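Local atomic coordinates of condensin complex subunit 3 (Schizosaccharomyces pombe, PDB entry 5OQR), a protein that serves as a regulatory subunit of condensin, the complex required to convert interphase chromatin into mitotic-like condensed chromosomes. Residues Ser464-Leu469 with Leu507-Leu512; Ile502-Leu507 with Ser536-Cys541; Thr542-Leu547 with Ala580-Leu585. All blocks are in the same frame, centred on the assembly; numbering follows the deposited sequence.

Contacts 1, 2 and 3 follow one another along a HEAT-repeat solenoid and illustrate its principle that helices of like orientation lie side by side. Helix 500-514 serves contacts 1 and 2, whose centres are about 12 Å apart and which share Leu507; helix 537-554 serves contacts 2 and 3, about 11 Å apart between centres. Polar ties run across the series. Ser464 OG lies 3.0 Å from Lys505 NZ, a probable hydrogen bond between contacts 1 and 2, and a second probable hydrogen bond joins Ser511 OG to Thr546 OG1 at 2.8 Å, tying contact 1 to contact 3, whose centres are about 18 Å apart. Leu585 CD2 packs on Cys541 O at 3.4 Å, so contact 3 adjoins contact 2 directly.

Contact 1 of 3, residues Ser464-Leu469 with Leu507-Leu512; sequences SYVQCL and LECLSL
Val466 meets Cys509 through carbon and sulphur, with CB of Val466 4.1 Å from SG of Cys509. Both side chains also touch Ile491 of helix 480-495. Gln467 comes next and contributes the largest share of the buried surface; its CA is 5.1 Å from the CA of Cys509. The same sulphur lies beside its backbone, 3.8 Å from Gln467 N. With CG of Gln467 anti to the backbone N (chi1 -170°), the aliphatic part of the chain meets Leu512, whose CD1 is 3.8 Å from Gln467 CG and also packs against the carbonyl oxygen of Gln467. The chain is extended beyond CG, and NE2 lies 3.8 Å from Glu508 OE1. The amide and carboxylate planes are turned 62° apart, so the two polar groups are neighbours rather than a flat pair. Leu512 also packs on an apolar side chain of another protein in the assembly, so the interface borders a subunit contact. Helices 457-471 and 500-514 run nearly parallel, their segment axes 22° apart and 9.0 Å at closest approach, the near-parallel side-by-side packing of an alpha-solenoid, here with helix 500-514 in HEAT repeat 7.

Contact 2 of 3, residues Ile502-Leu507 with Ser536-Cys541; sequences IREKGL and SVVLKC
Leu539 and Glu504 contribute the largest buried areas here, and Leu507 links the first of them to the facing helix. CD1 of Leu539 touches CD1 of Leu507 at 3.6 Å, the two leucine side chains crossing at about a right angle. Both also pack on Cys531 of helix 518-534, which makes this the inner, apolar side of the contact. Glu504 reaches across nearer the surface. Its CG is anti to the carbonyl carbon (chi1 -67°) and the chain stays extended beyond it, which carries CD toward Val538; the carboxylate lies against CG1 of Val538, with Glu504 OE2 3.9 Å from that methyl. On the way, CG of Glu504 passes 4.4 Å from Leu539 CD1. The carboxylate thus sits beside the first turn of helix 537-554, where Ser536 occupies the N-cap position and its OG accepts a weak bond from Leu539 N at 3.5 Å. Such a helix start would probably favour a negative charge nearby, although Glu504 also touches a crystal neighbour. The segment axes run only 7° from parallel and 11.1 Å apart, with one helix from HEAT repeat 7 and the other from HEAT repeat 8: the repeat-to-repeat stacking characteristic of a HEAT solenoid.

Contact 3 of 3, residues Thr542-Leu547 with Ala580-Leu585; sequences TAIRTL and AELQTL
Leu585 fits against Ile544 and Arg545 where helices 537-554 and 580-597 lie side by side in the alpha-solenoid, the first in HEAT repeat 8, their segment axes 16° from parallel and 10.5 Å apart. The apolar part centres on the isobutyl group of Leu585. CD2 of Leu585 is 3.9 Å from CB of Ile544, and its CG is equally near Ile544 CG2, the two side chains running alongside each other in opposing senses. Leu582 adds a more distant touch, its CD1 4.5 Å from Ile544 CG1. Mixed apolar and polar packing involves Arg545: with CG anti to the carbonyl carbon (chi1 -60°) and the chain extended as far as NE, it crosses Leu585 at about a right angle. Leu585 CD2 rests 4.0 Å above the guanidinium plane, displaced from its centre toward the edge atoms. An alanine in place of Leu585 would probably open a gap beside Ile544 and set the Arg545 guanidinium freer to turn, its methyl cover gone. Arg545 and Leu585 each also pack on an aromatic side chain of another protein chain. The electrostatic part is loose: Glu581 OE2, on a poorly ordered side chain, approaches the guanidinium edge 4.4 Å from Arg545 NH2, beyond salt-bridge range. Within helix 537-554, Thr546 OG1 donates to Thr542 O at 2.6 Å, while Thr546 N reaches that oxygen from the opposite face of its carbonyl plane.

Contact 1 of 3, residues Ser464-Leu469 with Leu507-Leu512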
loop_
_atom_site.group_PDB
_atom_site.type_symbol
_atom_site.label_atom_id
_atom_site.label_comp_id
_atom_site.label_asym_id
_atom_site.label_seq_id
_atom_site.Cartn_x
_atom_site.Cartn_y
_atom_site.Cartn_z
ATOM N N SER A 464 2.322 35.240 -5.963
ATOM C CA SER A 464 2.986 33.958 -6.167
ATOM C C SER A 464 4.494 34.085 -6.013
ATOM O O SER A 464 5.149 33.148 -5.546
ATOM C CB SER A 464 2.636 33.402 -7.544
ATOM O OG SER A 464 1.245 33.166 -7.649
ATOM N N TYR A 465 5.066 35.225 -6.404
ATOM C CA TYR A 465 6.487 35.455 -6.173
ATOM C C TYR A 465 6.763 35.699 -4.697
ATOM O O TYR A 465 7.790 35.262 -4.171
ATOM C CB TYR A 465 6.979 36.645 -7.000
ATOM C CG TYR A 465 7.124 36.395 -8.484
ATOM C CD1 TYR A 465 6.437 35.370 -9.118
ATOM C CD2 TYR A 465 7.961 37.191 -9.253
ATOM C CE1 TYR A 465 6.575 35.152 -10.476
ATOM C CE2 TYR A 465 8.105 36.979 -10.606
ATOM C CZ TYR A 465 7.411 35.961 -11.212
ATOM O OH TYR A 465 7.560 35.752 -12.562
ATOM N N VAL A 466 5.861 36.413 -4.022
ATOM C CA VAL A 466 5.995 36.623 -2.584
ATOM C C VAL A 466 5.906 35.292 -1.855
ATOM O O VAL A 466 6.678 35.018 -0.929
ATOM C CB VAL A 466 4.919 37.604 -2.083
ATOM C CG1 VAL A 466 5.120 37.905 -0.609
ATOM C CG2 VAL A 466 4.944 38.889 -2.889
ATOM N N GLN A 467 4.960 34.449 -2.262
ATOM C CA GLN A 467 4.788 33.150 -1.627
ATOM C C GLN A 467 6.061 32.319 -1.726
ATOM O O GLN A 467 6.516 31.738 -0.735
ATOM C CB GLN A 467 3.610 32.422 -2.270
ATOM C CG GLN A 467 3.176 31.168 -1.551
ATOM C CD GLN A 467 2.000 30.502 -2.230
ATOM O OE1 GLN A 467 1.411 31.056 -3.158
ATOM N NE2 GLN A 467 1.649 29.307 -1.774
ATOM N N CYS A 468 6.657 32.257 -2.917
ATOM C CA CYS A 468 7.873 31.472 -3.094
ATOM C C CYS A 468 9.057 32.097 -2.371
ATOM O O CYS A 468 10.004 31.389 -2.010
ATOM C CB CYS A 468 8.189 31.320 -4.579
ATOM S SG CYS A 468 7.050 30.264 -5.481
ATOM N N LEU A 469 9.033 33.411 -2.161
ATOM C CA LEU A 469 10.122 34.069 -1.449
ATOM C C LEU A 469 10.225 33.549 -0.022
ATOM O O LEU A 469 11.278 33.069 0.407
ATOM C CB LEU A 469 9.910 35.585 -1.465
ATOM C CG LEU A 469 10.759 36.414 -0.494
ATOM C CD1 LEU A 469 12.238 36.177 -0.706
ATOM C CD2 LEU A 469 10.436 37.889 -0.634
ATOM N N LEU A 507 -3.545 35.484 2.271
ATOM C CA LEU A 507 -3.476 34.800 3.559
ATOM C C LEU A 507 -2.385 33.738 3.563
ATOM O O LEU A 507 -1.662 33.593 4.553
ATOM C CB LEU A 507 -4.831 34.181 3.900
ATOM C CG LEU A 507 -5.849 35.146 4.511
ATOM C CD1 LEU A 507 -7.228 34.530 4.504
ATOM C CD2 LEU A 507 -5.450 35.524 5.926
ATOM N N GLU A 508 -2.255 32.982 2.472
ATOM C CA GLU A 508 -1.160 32.024 2.370
ATOM C C GLU A 508 0.188 32.724 2.487
ATOM O O GLU A 508 1.120 32.192 3.099
ATOM C CB GLU A 508 -1.253 31.257 1.054
ATOM C CG GLU A 508 -2.568 30.525 0.852
ATOM C CD GLU A 508 -2.653 29.848 -0.502
ATOM O OE1 GLU A 508 -2.006 28.796 -0.684
ATOM O OE2 GLU A 508 -3.356 30.377 -1.388
ATOM N N CYS A 509 0.310 33.920 1.906
ATOM C CA CYS A 509 1.546 34.683 2.037
ATOM C C CYS A 509 1.747 35.155 3.470
ATOM O O CYS A 509 2.861 35.095 3.999
ATOM C CB CYS A 509 1.533 35.881 1.085
ATOM S SG CYS A 509 1.687 35.476 -0.657
ATOM N N LEU A 510 0.680 35.636 4.108
ATOM C CA LEU A 510 0.781 36.070 5.495
ATOM C C LEU A 510 1.204 34.921 6.401
ATOM O O LEU A 510 1.998 35.111 7.328
ATOM C CB LEU A 510 -0.554 36.653 5.950
ATOM C CG LEU A 510 -0.677 37.044 7.422
ATOM C CD1 LEU A 510 0.462 37.939 7.860
ATOM C CD2 LEU A 510 -2.004 37.729 7.660
ATOM N N SER A 511 0.695 33.717 6.139
ATOM C CA SER A 511 1.044 32.566 6.964
ATOM C C SER A 511 2.543 32.312 6.940
ATOM O O SER A 511 3.164 32.093 7.985
ATOM C CB SER A 511 0.282 31.331 6.486
ATOM O OG SER A 511 -1.117 31.533 6.557
ATOM N N LEU A 512 3.145 32.337 5.748
ATOM C CA LEU A 512 4.566 32.030 5.626
ATOM C C LEU A 512 5.433 33.072 6.315
ATOM O O LEU A 512 6.553 32.763 6.733
ATOM C CB LEU A 512 4.952 31.917 4.152
ATOM C CG LEU A 512 4.382 30.708 3.410
ATOM C CD1 LEU A 512 4.573 30.865 1.917
ATOM C CD2 LEU A 512 5.036 29.428 3.897
#

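Contact 2 of 3, residues Ile502-Leu507 with Ser536-Cys541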
loop_
_atom_site.group_PDB
_atom_site.type_symbol
_atom_site.label_atom_id
_atom_site.label_comp_id
_atom_site.label_asym_id
_atom_site.label_seq_id
_atom_site.Cartn_x
_atom_site.Cartn_y
_atom_site.Cartn_z
ATOM N N ILE A 502 -7.518 36.817 -4.576
ATOM C CA ILE A 502 -6.407 37.588 -4.029
ATOM C C ILE A 502 -6.366 37.455 -2.514
ATOM O O ILE A 502 -5.294 37.299 -1.920
ATOM C CB ILE A 502 -6.519 39.058 -4.474
ATOM C CG1 ILE A 502 -6.314 39.161 -5.987
ATOM C CG2 ILE A 502 -5.501 39.931 -3.741
ATOM C CD1 ILE A 502 -6.651 40.517 -6.568
ATOM N N ARG A 503 -7.530 37.513 -1.866
ATOM C CA ARG A 503 -7.577 37.380 -0.414
ATOM C C ARG A 503 -7.028 36.032 0.034
ATOM O O ARG A 503 -6.258 35.957 0.997
ATOM C CB ARG A 503 -9.011 37.557 0.073
ATOM C CG ARG A 503 -9.145 37.731 1.569
ATOM C CD ARG A 503 -10.541 37.366 2.016
ATOM N NE ARG A 503 -11.549 37.869 1.087
ATOM C CZ ARG A 503 -12.795 37.415 1.010
ATOM N NH1 ARG A 503 -13.202 36.433 1.806
ATOM N NH2 ARG A 503 -13.637 37.938 0.129
ATOM N N GLU A 504 -7.420 34.956 -0.647
ATOM C CA GLU A 504 -6.909 33.637 -0.295
ATOM C C GLU A 504 -5.402 33.563 -0.493
ATOM O O GLU A 504 -4.685 33.011 0.347
ATOM C CB GLU A 504 -7.616 32.564 -1.124
ATOM C CG GLU A 504 -9.088 32.410 -0.789
ATOM C CD GLU A 504 -9.773 31.344 -1.624
ATOM O OE1 GLU A 504 -9.130 30.802 -2.548
ATOM O OE2 GLU A 504 -10.954 31.046 -1.352
ATOM N N LYS A 505 -4.901 34.118 -1.597
ATOM C CA LYS A 505 -3.465 34.103 -1.844
ATOM C C LYS A 505 -2.730 34.980 -0.838
ATOM O O LYS A 505 -1.621 34.645 -0.409
ATOM C CB LYS A 505 -3.181 34.560 -3.274
ATOM C CG LYS A 505 -1.707 34.598 -3.644
ATOM C CD LYS A 505 -1.087 33.211 -3.737
ATOM C CE LYS A 505 -1.619 32.426 -4.923
ATOM N NZ LYS A 505 -1.425 33.148 -6.213
ATOM N N GLY A 506 -3.335 36.101 -0.444
ATOM C CA GLY A 506 -2.698 36.962 0.536
ATOM C C GLY A 506 -2.558 36.296 1.889
ATOM O O GLY A 506 -1.570 36.506 2.597
ATOM N N LEU A 507 -3.545 35.484 2.271
ATOM C CA LEU A 507 -3.476 34.800 3.559
ATOM C C LEU A 507 -2.385 33.738 3.563
ATOM O O LEU A 507 -1.662 33.593 4.553
ATOM C CB LEU A 507 -4.831 34.181 3.900
ATOM C CG LEU A 507 -5.849 35.146 4.511
ATOM C CD1 LEU A 507 -7.228 34.530 4.504
ATOM C CD2 LEU A 507 -5.450 35.524 5.926
ATOM N N SER A 536 -14.826 29.865 4.425
ATOM C CA SER A 536 -15.165 28.725 3.592
ATOM C C SER A 536 -14.269 27.537 3.940
ATOM O O SER A 536 -13.369 27.622 4.778
ATOM C CB SER A 536 -15.027 29.090 2.116
ATOM O OG SER A 536 -13.669 29.278 1.765
ATOM N N VAL A 537 -14.522 26.408 3.278
ATOM C CA VAL A 537 -13.708 25.218 3.504
ATOM C C VAL A 537 -12.259 25.484 3.123
ATOM O O VAL A 537 -11.332 25.089 3.840
ATOM C CB VAL A 537 -14.291 24.022 2.728
ATOM C CG1 VAL A 537 -13.379 22.806 2.836
ATOM C CG2 VAL A 537 -15.676 23.685 3.252
ATOM N N VAL A 538 -12.038 26.149 1.989
ATOM C CA VAL A 538 -10.677 26.493 1.585
ATOM C C VAL A 538 -10.003 27.321 2.669
ATOM O O VAL A 538 -8.800 27.180 2.923
ATOM C CB VAL A 538 -10.694 27.233 0.235
ATOM C CG1 VAL A 538 -9.309 27.777 -0.112
ATOM C CG2 VAL A 538 -11.184 26.309 -0.865
ATOM N N LEU A 539 -10.763 28.199 3.320
ATOM C CA LEU A 539 -10.196 29.047 4.360
ATOM C C LEU A 539 -9.975 28.265 5.647
ATOM O O LEU A 539 -9.000 28.510 6.366
ATOM C CB LEU A 539 -11.113 30.246 4.602
ATOM C CG LEU A 539 -10.452 31.614 4.785
ATOM C CD1 LEU A 539 -9.596 31.992 3.588
ATOM C CD2 LEU A 539 -11.512 32.676 5.018
ATOM N N LYS A 540 -10.866 27.319 5.951
ATOM C CA LYS A 540 -10.655 26.445 7.098
ATOM C C LYS A 540 -9.367 25.650 6.947
ATOM O O LYS A 540 -8.604 25.502 7.906
ATOM C CB LYS A 540 -11.843 25.500 7.263
ATOM C CG LYS A 540 -13.125 26.169 7.709
ATOM C CD LYS A 540 -14.281 25.187 7.662
ATOM C CE LYS A 540 -15.587 25.833 8.071
ATOM N NZ LYS A 540 -15.695 25.992 9.545
ATOM N N CYS A 541 -9.111 25.125 5.747
ATOM C CA CYS A 541 -7.877 24.383 5.516
ATOM C C CYS A 541 -6.655 25.279 5.657
ATOM O O CYS A 541 -5.598 24.819 6.098
ATOM C CB CYS A 541 -7.903 23.736 4.134
ATOM S SG CYS A 541 -9.186 22.496 3.917
#

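Contact 3 of 3, residues Thr542-Leu547 with Ala580-Leu585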
loop_
_atom_site.group_PDB
_atom_site.type_symbol
_atom_site.label_atom_id
_atom_site.label_comp_id
_atom_site.label_asym_id
_atom_site.label_seq_id
_atom_site.Cartn_x
_atom_site.Cartn_y
_atom_site.Cartn_z
ATOM N N THR A 542 -6.776 26.555 5.294
ATOM C CA THR A 542 -5.658 27.476 5.465
ATOM C C THR A 542 -5.387 27.726 6.941
ATOM O O THR A 542 -4.230 27.848 7.355
ATOM C CB THR A 542 -5.944 28.792 4.734
ATOM O OG1 THR A 542 -5.984 28.553 3.324
ATOM C CG2 THR A 542 -4.870 29.836 5.025
ATOM N N ALA A 543 -6.444 27.803 7.749
ATOM C CA ALA A 543 -6.274 28.008 9.182
ATOM C C ALA A 543 -5.584 26.815 9.830
ATOM O O ALA A 543 -4.648 26.982 10.618
ATOM C CB ALA A 543 -7.630 28.267 9.834
ATOM N N ILE A 544 -6.032 25.599 9.506
ATOM C CA ILE A 544 -5.459 24.401 10.120
ATOM C C ILE A 544 -3.968 24.313 9.823
ATOM O O ILE A 544 -3.154 24.053 10.717
ATOM C CB ILE A 544 -6.201 23.139 9.638
ATOM C CG1 ILE A 544 -7.686 23.195 10.009
ATOM C CG2 ILE A 544 -5.562 21.879 10.218
ATOM C CD1 ILE A 544 -7.976 23.164 11.494
ATOM N N ARG A 545 -3.587 24.507 8.560
ATOM C CA ARG A 545 -2.174 24.423 8.203
ATOM C C ARG A 545 -1.370 25.518 8.886
ATOM O O ARG A 545 -0.263 25.274 9.379
ATOM C CB ARG A 545 -2.002 24.514 6.686
ATOM C CG ARG A 545 -2.691 23.419 5.894
ATOM C CD ARG A 545 -2.262 23.456 4.434
ATOM N NE ARG A 545 -3.212 22.776 3.559
ATOM C CZ ARG A 545 -4.224 23.371 2.939
ATOM N NH1 ARG A 545 -4.437 24.671 3.085
ATOM N NH2 ARG A 545 -5.032 22.661 2.165
ATOM N N THR A 546 -1.907 26.736 8.919
ATOM C CA THR A 546 -1.173 27.858 9.495
ATOM C C THR A 546 -0.959 27.664 10.988
ATOM O O THR A 546 0.174 27.734 11.478
ATOM C CB THR A 546 -1.925 29.160 9.226
ATOM O OG1 THR A 546 -2.171 29.286 7.823
ATOM C CG2 THR A 546 -1.121 30.354 9.708
ATOM N N LEU A 547 -2.040 27.422 11.730
ATOM C CA LEU A 547 -1.928 27.260 13.175
ATOM C C LEU A 547 -1.073 26.050 13.529
ATOM O O LEU A 547 -0.285 26.096 14.481
ATOM C CB LEU A 547 -3.322 27.149 13.788
ATOM C CG LEU A 547 -4.103 28.467 13.765
ATOM C CD1 LEU A 547 -5.596 28.225 13.789
ATOM C CD2 LEU A 547 -3.693 29.336 14.930
ATOM N N ALA A 580 -14.111 15.347 3.163
ATOM C CA ALA A 580 -12.994 14.412 3.236
ATOM C C ALA A 580 -11.660 15.142 3.297
ATOM O O ALA A 580 -10.753 14.736 4.033
ATOM C CB ALA A 580 -13.028 13.466 2.035
ATOM N N GLU A 581 -11.518 16.224 2.531
ATOM C CA GLU A 581 -10.249 16.944 2.495
ATOM C C GLU A 581 -9.991 17.658 3.815
ATOM O O GLU A 581 -8.892 17.575 4.373
ATOM C CB GLU A 581 -10.245 17.943 1.338
ATOM C CG GLU A 581 -8.855 18.411 0.939
ATOM C CD GLU A 581 -8.875 19.688 0.120
ATOM O OE1 GLU A 581 -9.980 20.163 -0.220
ATOM O OE2 GLU A 581 -7.786 20.220 -0.179
ATOM N N LEU A 582 -10.994 18.373 4.325
ATOM C CA LEU A 582 -10.837 19.073 5.595
ATOM C C LEU A 582 -10.655 18.087 6.742
ATOM O O LEU A 582 -9.780 18.266 7.596
ATOM C CB LEU A 582 -12.049 19.971 5.845
ATOM C CG LEU A 582 -12.107 20.689 7.194
ATOM C CD1 LEU A 582 -10.905 21.595 7.382
ATOM C CD2 LEU A 582 -13.397 21.480 7.315
ATOM N N GLN A 583 -11.476 17.037 6.776
ATOM C CA GLN A 583 -11.350 16.027 7.818
ATOM C C GLN A 583 -9.963 15.403 7.803
ATOM O O GLN A 583 -9.311 15.278 8.847
ATOM C CB GLN A 583 -12.419 14.956 7.628
ATOM C CG GLN A 583 -12.644 14.081 8.843
ATOM C CD GLN A 583 -13.472 12.859 8.519
ATOM O OE1 GLN A 583 -13.309 12.250 7.463
ATOM N NE2 GLN A 583 -14.376 12.501 9.421
ATOM N N THR A 584 -9.497 14.994 6.623
ATOM C CA THR A 584 -8.160 14.427 6.512
ATOM C C THR A 584 -7.102 15.405 6.995
ATOM O O THR A 584 -6.048 14.989 7.486
ATOM C CB THR A 584 -7.877 14.027 5.065
ATOM O OG1 THR A 584 -8.907 13.145 4.602
ATOM C CG2 THR A 584 -6.527 13.328 4.948
ATOM N N LEU A 585 -7.360 16.704 6.862
ATOM C CA LEU A 585 -6.370 17.698 7.252
ATOM C C LEU A 585 -6.296 17.836 8.766
ATOM O O LEU A 585 -5.205 17.850 9.343
ATOM C CB LEU A 585 -6.696 19.042 6.600
ATOM C CG LEU A 585 -5.640 20.131 6.777
ATOM C CD1 LEU A 585 -4.320 19.717 6.148
ATOM C CD2 LEU A 585 -6.137 21.430 6.178
#